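Local coordinates for Alpha/beta hydrolase family protein (Bacillus anthracis, PDB 3OOS) that probably catalyses hydrolysis of a still unidentified substrate, as an enzyme of the alpha/beta hydrolase fold family, at residues 55-60 with 79-84; 215-220 with 245-250. All blocks are in the same frame, centred on the assembly; numbering follows the deposited sequence.

Interaction 1. Residues 55-60 with 79-84; sequences VNLKGC and KDLEAI
At the end of strand 51-55 in the alpha/beta hydrolase sheet, the loop that leaves it packs against helix 74-87, and Val55, Leu57 and Lys58 meet Leu81, Ile84 and Asp80 there. The apolar half is built from branched methyl groups. Val55, at the strand end, sets CG1 anti to its backbone N (chi1 -180°), and this methyl meets Ile84 tip to tip, CG1 to CD1 at 3.7 Å. The same CG1 is 4.0 Å from CD2 of Leu81. That leucine methyl also touches Leu57, whose CD2 lies 3.9 Å from it, so Leu81 CD2 is shared by two residues of the 55-60 segment. Branched aliphatic residues suit this buried spot, since each ends in methyl groups that can meet more than one neighbour.

The polar half works through water. Lys58 and Asp80 cross at about a right angle, and NZ stays 4.1 Å from OD2, beyond a salt bridge. A first water accepts from the backbone N of Lys58 and donates to Asp80 OD2 at 2.7 Å, tying the loop backbone to the helix. Two further waters accept from Lys58 NZ and lie near the carboxylate, one 2.7 Å from OD2 and the other 2.7 Å from OD1. The lysine chain is bent at chi2 and chi3, which brings CE to 3.8 Å from Asp80 OD2. Leu57 and Lys58 open a type II beta turn that ends at Cys60, with Gly59 at a positive phi (84°) that glycine adopts readily.

Both charges have stronger partners elsewhere, Lys58 in a salt bridge with Glu71 and Asp80 in one with Arg12. Phe15 of strand 13-20, the sheet neighbour of strand 51-55, touches Lys58, Asp80 and Ile84, so that strand borders the junction of loop and helix.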
ATOM      1  N   VAL A  55       2.101  -0.204  10.457  1.00  7.37           N
ATOM      2  CA  VAL A  55       1.679  -1.468  11.067  1.00  7.50           C
ATOM      3  C   VAL A  55       2.184  -2.718  10.342  1.00  7.54           C
ATOM      4  O   VAL A  55       2.099  -2.826   9.116  1.00  7.71           O
ATOM      5  CB  VAL A  55       0.132  -1.531  11.188  1.00  7.40           C
ATOM      6  CG1 VAL A  55      -0.327  -2.844  11.835  1.00  7.43           C
ATOM      7  CG2 VAL A  55      -0.388  -0.338  11.978  1.00  7.82           C
ATOM      8  N   ASN A  56       2.715  -3.654  11.126  1.00  7.72           N
ATOM      9  CA  ASN A  56       2.941  -5.022  10.667  1.00  7.73           C
ATOM     10  C   ASN A  56       1.683  -5.857  10.906  1.00  7.89           C
ATOM     11  O   ASN A  56       1.260  -6.055  12.050  1.00  8.04           O
ATOM     12  CB  ASN A  56       4.161  -5.647  11.370  1.00  7.92           C
ATOM     13  CG  ASN A  56       5.472  -5.376  10.637  1.00  8.21           C
ATOM     14  OD1 ASN A  56       6.556  -5.413  11.236  1.00 10.35           O
ATOM     15  ND2 ASN A  56       5.383  -5.118   9.343  1.00  6.85           N
ATOM     16  N   LEU A  57       1.074  -6.325   9.820  1.00  7.97           N
ATOM     17  CA  LEU A  57      -0.164  -7.097   9.906  1.00  8.48           C
ATOM     18  C   LEU A  57       0.100  -8.518  10.403  1.00  8.65           C
ATOM     19  O   LEU A  57       1.249  -8.895  10.641  1.00  8.70           O
ATOM     20  CB  LEU A  57      -0.876  -7.121   8.551  1.00  8.36           C
ATOM     21  CG  LEU A  57      -1.331  -5.761   8.014  1.00  8.86           C
ATOM     22  CD1 LEU A  57      -1.920  -5.918   6.624  1.00  9.85           C
ATOM     23  CD2 LEU A  57      -2.325  -5.099   8.964  1.00 10.02           C
ATOM     24  N   LYS A  58      -0.972  -9.289  10.584  1.00  9.31           N
ATOM     25  CA  LYS A  58      -0.859 -10.707  10.926  1.00 10.03           C
ATOM     26  C   LYS A  58       0.094 -11.375   9.935  1.00  9.88           C
ATOM     27  O   LYS A  58      -0.024 -11.178   8.725  1.00  9.87           O
ATOM     28  CB  LYS A  58      -2.244 -11.364  10.877  1.00 10.64           C
ATOM     29  CG  LYS A  58      -2.373 -12.726  11.570  1.00 12.83           C
ATOM     30  CD  LYS A  58      -2.447 -12.613  13.106  1.00 15.77           C
ATOM     31  CE  LYS A  58      -3.714 -11.926  13.608  1.00 17.27           C
ATOM     32  NZ  LYS A  58      -4.931 -12.766  13.443  1.00 19.15           N
ATOM     33  N   GLY A  59       1.055 -12.132  10.457  1.00  9.84           N
ATOM     34  CA  GLY A  59       2.035 -12.827   9.623  1.00  9.90           C
ATOM     35  C   GLY A  59       3.235 -11.992   9.197  1.00  9.82           C
ATOM     36  O   GLY A  59       4.073 -12.460   8.423  1.00 10.01           O
ATOM     37  N   CYS A  60       3.328 -10.764   9.712  1.00  9.66           N
ATOM     38  CA  CYS A  60       4.390  -9.825   9.323  1.00  9.54           C
ATOM     39  C   CYS A  60       5.268  -9.451  10.503  1.00  9.59           C
ATOM     40  O   CYS A  60       4.761  -9.127  11.578  1.00  9.51           O
ATOM     41  CB  CYS A  60       3.785  -8.540   8.760  1.00  9.55           C
ATOM     42  SG  CYS A  60       2.695  -8.786   7.369  1.00 10.15           S
ATOM     43  N   LYS A  79     -10.572  -5.458  10.610  0.50  9.41           N
ATOM     44  CA  LYS A  79     -10.920  -5.764  11.998  0.50  9.42           C
ATOM     45  C   LYS A  79      -9.692  -5.687  12.914  0.50  9.28           C
ATOM     46  O   LYS A  79      -9.784  -5.192  14.039  0.50  9.36           O
ATOM     47  CB  LYS A  79     -11.589  -7.134  12.093  0.50  9.72           C
ATOM     48  CG  LYS A  79     -12.888  -7.233  11.310  0.50 10.16           C
ATOM     49  CD  LYS A  79     -13.460  -8.638  11.380  0.50 10.85           C
ATOM     50  CE  LYS A  79     -14.807  -8.714  10.684  0.50 11.56           C
ATOM     51  NZ  LYS A  79     -15.815  -7.859  11.367  0.50 12.55           N
ATOM     52  N   ASP A  80      -8.550  -6.164  12.417  1.00  9.12           N
ATOM     53  CA  ASP A  80      -7.273  -6.072  13.141  1.00  8.90           C
ATOM     54  C   ASP A  80      -6.848  -4.617  13.335  1.00  8.58           C
ATOM     55  O   ASP A  80      -6.474  -4.216  14.440  1.00  8.45           O
ATOM     56  CB  ASP A  80      -6.167  -6.842  12.410  1.00  9.05           C
ATOM     57  CG  ASP A  80      -6.303  -8.352  12.548  1.00  9.97           C
ATOM     58  OD1 ASP A  80      -7.176  -8.829  13.305  1.00 11.08           O
ATOM     59  OD2 ASP A  80      -5.515  -9.067  11.891  1.00 11.23           O
ATOM     60  N   LEU A  81      -6.914  -3.827  12.263  1.00  8.27           N
ATOM     61  CA  LEU A  81      -6.560  -2.408  12.341  1.00  7.90           C
ATOM     62  C   LEU A  81      -7.490  -1.644  13.286  1.00  7.90           C
ATOM     63  O   LEU A  81      -7.051  -0.756  14.019  1.00  7.70           O
ATOM     64  CB  LEU A  81      -6.544  -1.761  10.951  1.00  7.87           C
ATOM     65  CG  LEU A  81      -5.441  -2.260  10.005  1.00  8.07           C
ATOM     66  CD1 LEU A  81      -5.620  -1.673   8.611  1.00  8.43           C
ATOM     67  CD2 LEU A  81      -4.040  -1.959  10.552  1.00  8.84           C
ATOM     68  N   GLU A  82      -8.769  -2.003  13.263  1.00  7.95           N
ATOM     69  CA  GLU A  82      -9.746  -1.401  14.164  1.00  8.12           C
ATOM     70  C   GLU A  82      -9.448  -1.730  15.628  1.00  8.21           C
ATOM     71  O   GLU A  82      -9.584  -0.871  16.505  1.00  8.32           O
ATOM     72  CB  GLU A  82     -11.162  -1.826  13.768  1.00  8.20           C
ATOM     73  CG  GLU A  82     -11.696  -1.059  12.569  1.00  9.06           C
ATOM     74  CD  GLU A  82     -12.040   0.379  12.912  1.00  9.74           C
ATOM     75  OE1 GLU A  82     -13.174   0.619  13.380  1.00 10.73           O
ATOM     76  OE2 GLU A  82     -11.174   1.263  12.720  1.00 10.18           O
ATOM     77  N   ALA A  83      -9.012  -2.964  15.882  1.00  8.34           N
ATOM     78  CA  ALA A  83      -8.625  -3.383  17.228  1.00  8.34           C
ATOM     79  C   ALA A  83      -7.394  -2.617  17.715  1.00  8.22           C
ATOM     80  O   ALA A  83      -7.313  -2.256  18.889  1.00  8.85           O
ATOM     81  CB  ALA A  83      -8.386  -4.896  17.280  1.00  8.53           C
ATOM     82  N   ILE A  84      -6.448  -2.367  16.811  1.00  7.93           N
ATOM     83  CA  ILE A  84      -5.261  -1.570  17.142  1.00  7.70           C
ATOM     84  C   ILE A  84      -5.682  -0.140  17.472  1.00  7.76           C
ATOM     85  O   ILE A  84      -5.272   0.414  18.497  1.00  7.89           O
ATOM     86  CB  ILE A  84      -4.214  -1.598  16.002  1.00  7.53           C
ATOM     87  CG1 ILE A  84      -3.652  -3.019  15.854  1.00  7.57           C
ATOM     88  CG2 ILE A  84      -3.090  -0.576  16.253  1.00  7.79           C
ATOM     89  CD1 ILE A  84      -2.828  -3.246  14.599  1.00  8.21           C
TER
HETATM   90  O   HOH W   1      -3.679  -8.340  10.098  1.00 11.17           O
HETATM   91  O   HOH W   2      -6.657 -11.324  11.057  1.00 17.23           O
HETATM   92  O   HOH W   3      -6.918 -11.284  14.506  1.00 21.15           O

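Interaction 2. Residues 215-220 with 245-250; sequences QKLKFV and NLIPNA
Leu217, Val220, Leu246 and Ile247 supply the apolar part of this contact, in which two chain segments meet where each leaves a helix. Leu217 presses its CB against CB of Leu246 at 4.0 Å and against CG1 of Ile247 at 3.9 Å, while its CD2 runs on beside the same isoleucine. The other branch of Ile247, CG2, is anti to the backbone N and lies 4.1 Å from CG1 of Val220. A beta-branched residue fits well here, since its two arms serve two different neighbours. At the more open edge, the aliphatic part of Lys218 crosses Leu246, CE to CD2 at 3.8 Å in one of the two conformers of the lysine. In that conformer the chain is extended beyond CG.

Contacts of C-H groups with carbonyl oxygens join the backbones, and no direct hydrogen bond does. CA of Lys218 approaches O of Leu246 at 3.4 Å with an angle of 155° at the hydrogen, and CA of Ile247 approaches O of Leu217 in the reciprocal sense, at 158°.

Pro248, with no N-H to donate, packs its ring against backbone oxygens: CG lies near O of Lys218, and CD comes to 3.2 Å from O of Val220.

A water lies 2.7 Å from O of Val220 and accepts from N of Asn249, bridging the two segments.

Helix 100-112 packs on Leu217 and Val220 through Leu106, Ala109 and Thr110, and Ile247 rests on Ser224. Two type I beta turns, Leu217 to Val220 and Ile247 to Ala250, lead from the helices toward strands 224-229 and 250-255, so the contact sits at helix-to-strand connections beside the last two parallel strands of an alpha/beta hydrolase sheet.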
ATOM      1  N   GLN A 215     -19.208  -0.180  -6.689  1.00 10.42           N
ATOM      2  CA  GLN A 215     -20.527   0.325  -6.319  1.00 10.87           C
ATOM      3  C   GLN A 215     -20.527   0.893  -4.904  1.00 10.67           C
ATOM      4  O   GLN A 215     -21.142   1.927  -4.640  1.00 10.98           O
ATOM      5  CB  GLN A 215     -21.604  -0.753  -6.482  1.00 11.51           C
ATOM      6  CG  GLN A 215     -21.854  -1.180  -7.931  1.00 13.70           C
ATOM      7  CD  GLN A 215     -22.317  -0.032  -8.828  1.00 17.29           C
ATOM      8  OE1 GLN A 215     -23.106   0.824  -8.415  1.00 19.57           O
ATOM      9  NE2 GLN A 215     -21.828  -0.016 -10.064  1.00 19.15           N
ATOM     10  N   LYS A 216     -19.810   0.228  -4.004  1.00 10.23           N
ATOM     11  CA  LYS A 216     -19.736   0.684  -2.621  1.00 10.05           C
ATOM     12  C   LYS A 216     -19.008   2.021  -2.481  1.00  9.79           C
ATOM     13  O   LYS A 216     -19.286   2.772  -1.548  1.00  9.88           O
ATOM     14  CB  LYS A 216     -19.116  -0.386  -1.718  1.00 10.14           C
ATOM     15  CG  LYS A 216     -20.090  -1.511  -1.364  1.00 10.67           C
ATOM     16  CD  LYS A 216     -19.538  -2.466  -0.296  1.00 11.32           C
ATOM     17  CE  LYS A 216     -18.379  -3.316  -0.808  1.00 11.32           C
ATOM     18  NZ  LYS A 216     -18.761  -4.185  -1.968  1.00 11.35           N
ATOM     19  N   LEU A 217     -18.104   2.332  -3.412  1.00  9.89           N
ATOM     20  CA  LEU A 217     -17.361   3.600  -3.349  1.00  9.82           C
ATOM     21  C   LEU A 217     -18.261   4.834  -3.436  1.00 10.23           C
ATOM     22  O   LEU A 217     -17.922   5.893  -2.902  1.00 10.42           O
ATOM     23  CB  LEU A 217     -16.274   3.674  -4.424  1.00  9.93           C
ATOM     24  CG  LEU A 217     -15.045   2.776  -4.250  1.00  9.73           C
ATOM     25  CD1 LEU A 217     -14.010   3.150  -5.294  1.00 10.34           C
ATOM     26  CD2 LEU A 217     -14.450   2.866  -2.845  1.00 10.07           C
ATOM     27  N   LYS A 218     -19.409   4.684  -4.096  1.00 10.54           N
ATOM     28  CA  LYS A 218     -20.371   5.773  -4.250  0.50 10.87           C
ATOM     29  C   LYS A 218     -20.972   6.192  -2.905  1.00 10.98           C
ATOM     30  O   LYS A 218     -21.571   7.265  -2.784  1.00 11.10           O
ATOM     31  CB  LYS A 218     -21.477   5.365  -5.232  0.50 10.99           C
ATOM     32  CG  LYS A 218     -20.968   5.040  -6.634  0.50 11.61           C
ATOM     33  CD  LYS A 218     -22.074   4.503  -7.531  0.50 12.79           C
ATOM     34  CE  LYS A 218     -21.687   4.609  -8.999  0.50 13.71           C
ATOM     35  NZ  LYS A 218     -22.603   3.841  -9.884  0.50 14.58           N
ATOM     36  N   PHE A 219     -20.804   5.341  -1.895  1.00 10.89           N
ATOM     37  CA  PHE A 219     -21.359   5.596  -0.566  1.00 11.22           C
ATOM     38  C   PHE A 219     -20.285   5.906   0.480  1.00 11.29           C
ATOM     39  O   PHE A 219     -20.582   6.030   1.671  1.00 11.67           O
ATOM     40  CB  PHE A 219     -22.267   4.435  -0.140  1.00 11.22           C
ATOM     41  CG  PHE A 219     -23.395   4.184  -1.102  1.00 11.62           C
ATOM     42  CD1 PHE A 219     -24.545   4.965  -1.059  1.00 12.14           C
ATOM     43  CD2 PHE A 219     -23.291   3.197  -2.081  1.00 12.04           C
ATOM     44  CE1 PHE A 219     -25.585   4.755  -1.962  1.00 12.44           C
ATOM     45  CE2 PHE A 219     -24.330   2.978  -2.985  1.00 12.27           C
ATOM     46  CZ  PHE A 219     -25.476   3.757  -2.925  1.00 12.17           C
ATOM     47  N   VAL A 220     -19.044   6.040   0.014  1.00 11.29           N
ATOM     48  CA  VAL A 220     -17.924   6.482   0.847  1.00 11.60           C
ATOM     49  C   VAL A 220     -17.946   8.013   0.903  1.00 11.78           C
ATOM     50  O   VAL A 220     -17.810   8.684  -0.126  1.00 12.22           O
ATOM     51  CB  VAL A 220     -16.571   5.950   0.301  1.00 11.35           C
ATOM     52  CG1 VAL A 220     -15.382   6.603   1.018  1.00 11.42           C
ATOM     53  CG2 VAL A 220     -16.510   4.424   0.433  1.00 12.13           C
ATOM     54  N   ASN A 245     -13.457   9.444  -9.311  1.00 10.53           N
ATOM     55  CA  ASN A 245     -14.785   9.765  -9.830  1.00 11.15           C
ATOM     56  C   ASN A 245     -15.912   9.149  -8.995  1.00 11.26           C
ATOM     57  O   ASN A 245     -16.930   9.799  -8.731  1.00 11.31           O
ATOM     58  CB  ASN A 245     -14.923   9.340 -11.293  1.00 11.46           C
ATOM     59  CG  ASN A 245     -16.325   9.565 -11.827  1.00 12.52           C
ATOM     60  OD1 ASN A 245     -16.726  10.700 -12.101  1.00 14.51           O
ATOM     61  ND2 ASN A 245     -17.085   8.484 -11.959  1.00 11.74           N
ATOM     62  N   LEU A 246     -15.719   7.900  -8.577  1.00 11.20           N
ATOM     63  CA  LEU A 246     -16.766   7.155  -7.873  1.00 11.41           C
ATOM     64  C   LEU A 246     -17.016   7.669  -6.457  1.00 11.57           C
ATOM     65  O   LEU A 246     -18.163   7.745  -6.013  1.00 11.63           O
ATOM     66  CB  LEU A 246     -16.443   5.656  -7.854  1.00 11.26           C
ATOM     67  CG  LEU A 246     -16.544   4.922  -9.195  1.00 11.63           C
ATOM     68  CD1 LEU A 246     -16.035   3.496  -9.059  1.00 11.91           C
ATOM     69  CD2 LEU A 246     -17.969   4.945  -9.754  1.00 13.05           C
ATOM     70  N   ILE A 247     -15.944   8.027  -5.757  1.00 11.51           N
ATOM     71  CA  ILE A 247     -16.055   8.550  -4.397  1.00 11.91           C
ATOM     72  C   ILE A 247     -16.509  10.015  -4.451  1.00 12.60           C
ATOM     73  O   ILE A 247     -15.832  10.846  -5.056  1.00 12.72           O
ATOM     74  CB  ILE A 247     -14.718   8.422  -3.632  1.00 11.42           C
ATOM     75  CG1 ILE A 247     -14.313   6.946  -3.510  1.00 11.10           C
ATOM     76  CG2 ILE A 247     -14.824   9.067  -2.250  1.00 11.58           C
ATOM     77  CD1 ILE A 247     -12.912   6.732  -2.952  1.00 10.91           C
ATOM     78  N   PRO A 248     -17.662  10.332  -3.826  1.00 13.49           N
ATOM     79  CA  PRO A 248     -18.242  11.678  -3.924  1.00 14.27           C
ATOM     80  C   PRO A 248     -17.314  12.824  -3.509  1.00 14.91           C
ATOM     81  O   PRO A 248     -17.306  13.863  -4.171  1.00 15.52           O
ATOM     82  CB  PRO A 248     -19.455  11.612  -2.989  1.00 14.36           C
ATOM     83  CG  PRO A 248     -19.830  10.185  -2.955  1.00 14.51           C
ATOM     84  CD  PRO A 248     -18.556   9.399  -3.114  1.00 13.39           C
ATOM     85  N   ASN A 249     -16.542  12.642  -2.438  1.00 15.14           N
ATOM     86  CA  ASN A 249     -15.702  13.723  -1.910  1.00 15.74           C
ATOM     87  C   ASN A 249     -14.203  13.511  -2.144  1.00 15.81           C
ATOM     88  O   ASN A 249     -13.373  13.874  -1.302  1.00 16.92           O
ATOM     89  CB  ASN A 249     -15.992  13.953  -0.420  1.00 15.94           C
ATOM     90  CG  ASN A 249     -17.461  14.239  -0.142  1.00 16.60           C
ATOM     91  OD1 ASN A 249     -18.114  13.518   0.617  1.00 18.20           O
ATOM     92  ND2 ASN A 249     -17.987  15.289  -0.756  1.00 16.85           N
ATOM     93  N   ALA A 250     -13.858  12.930  -3.292  1.00 15.11           N
ATOM     94  CA  ALA A 250     -12.459  12.623  -3.607  1.00 14.33           C
ATOM     95  C   ALA A 250     -11.765  13.707  -4.418  1.00 14.01           C
ATOM     96  O   ALA A 250     -12.402  14.415  -5.197  1.00 14.35           O
ATOM     97  CB  ALA A 250     -12.356  11.287  -4.336  1.00 14.03           C
TER
HETATM   98  O   HOH W   4     -16.313  10.890  -0.068  1.00 15.57           O

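How the interactions relate
From the N terminus, interaction 1 comes first: residues 55-60 leave strand 51-55, and the chain returns to them at residues 79-84 of helix 74-87, closing a loop of 18 intervening residues. The chain then runs through strand 93-98, helix 100-112, strand 116-122 and a mainly helical stretch before interaction 2 opens at 215-220 and closes at 245-250, around strand 224-229 and helix 237-246. The two loops lie in series, neither nested nor crossed. The centres of interactions 1 and 2 are about 25 Å apart, and they do not touch. Interaction 1 ties a strand-end loop to its following helix, whereas interaction 2 joins two turns beside 250-255, one of the sheet's two edge strands.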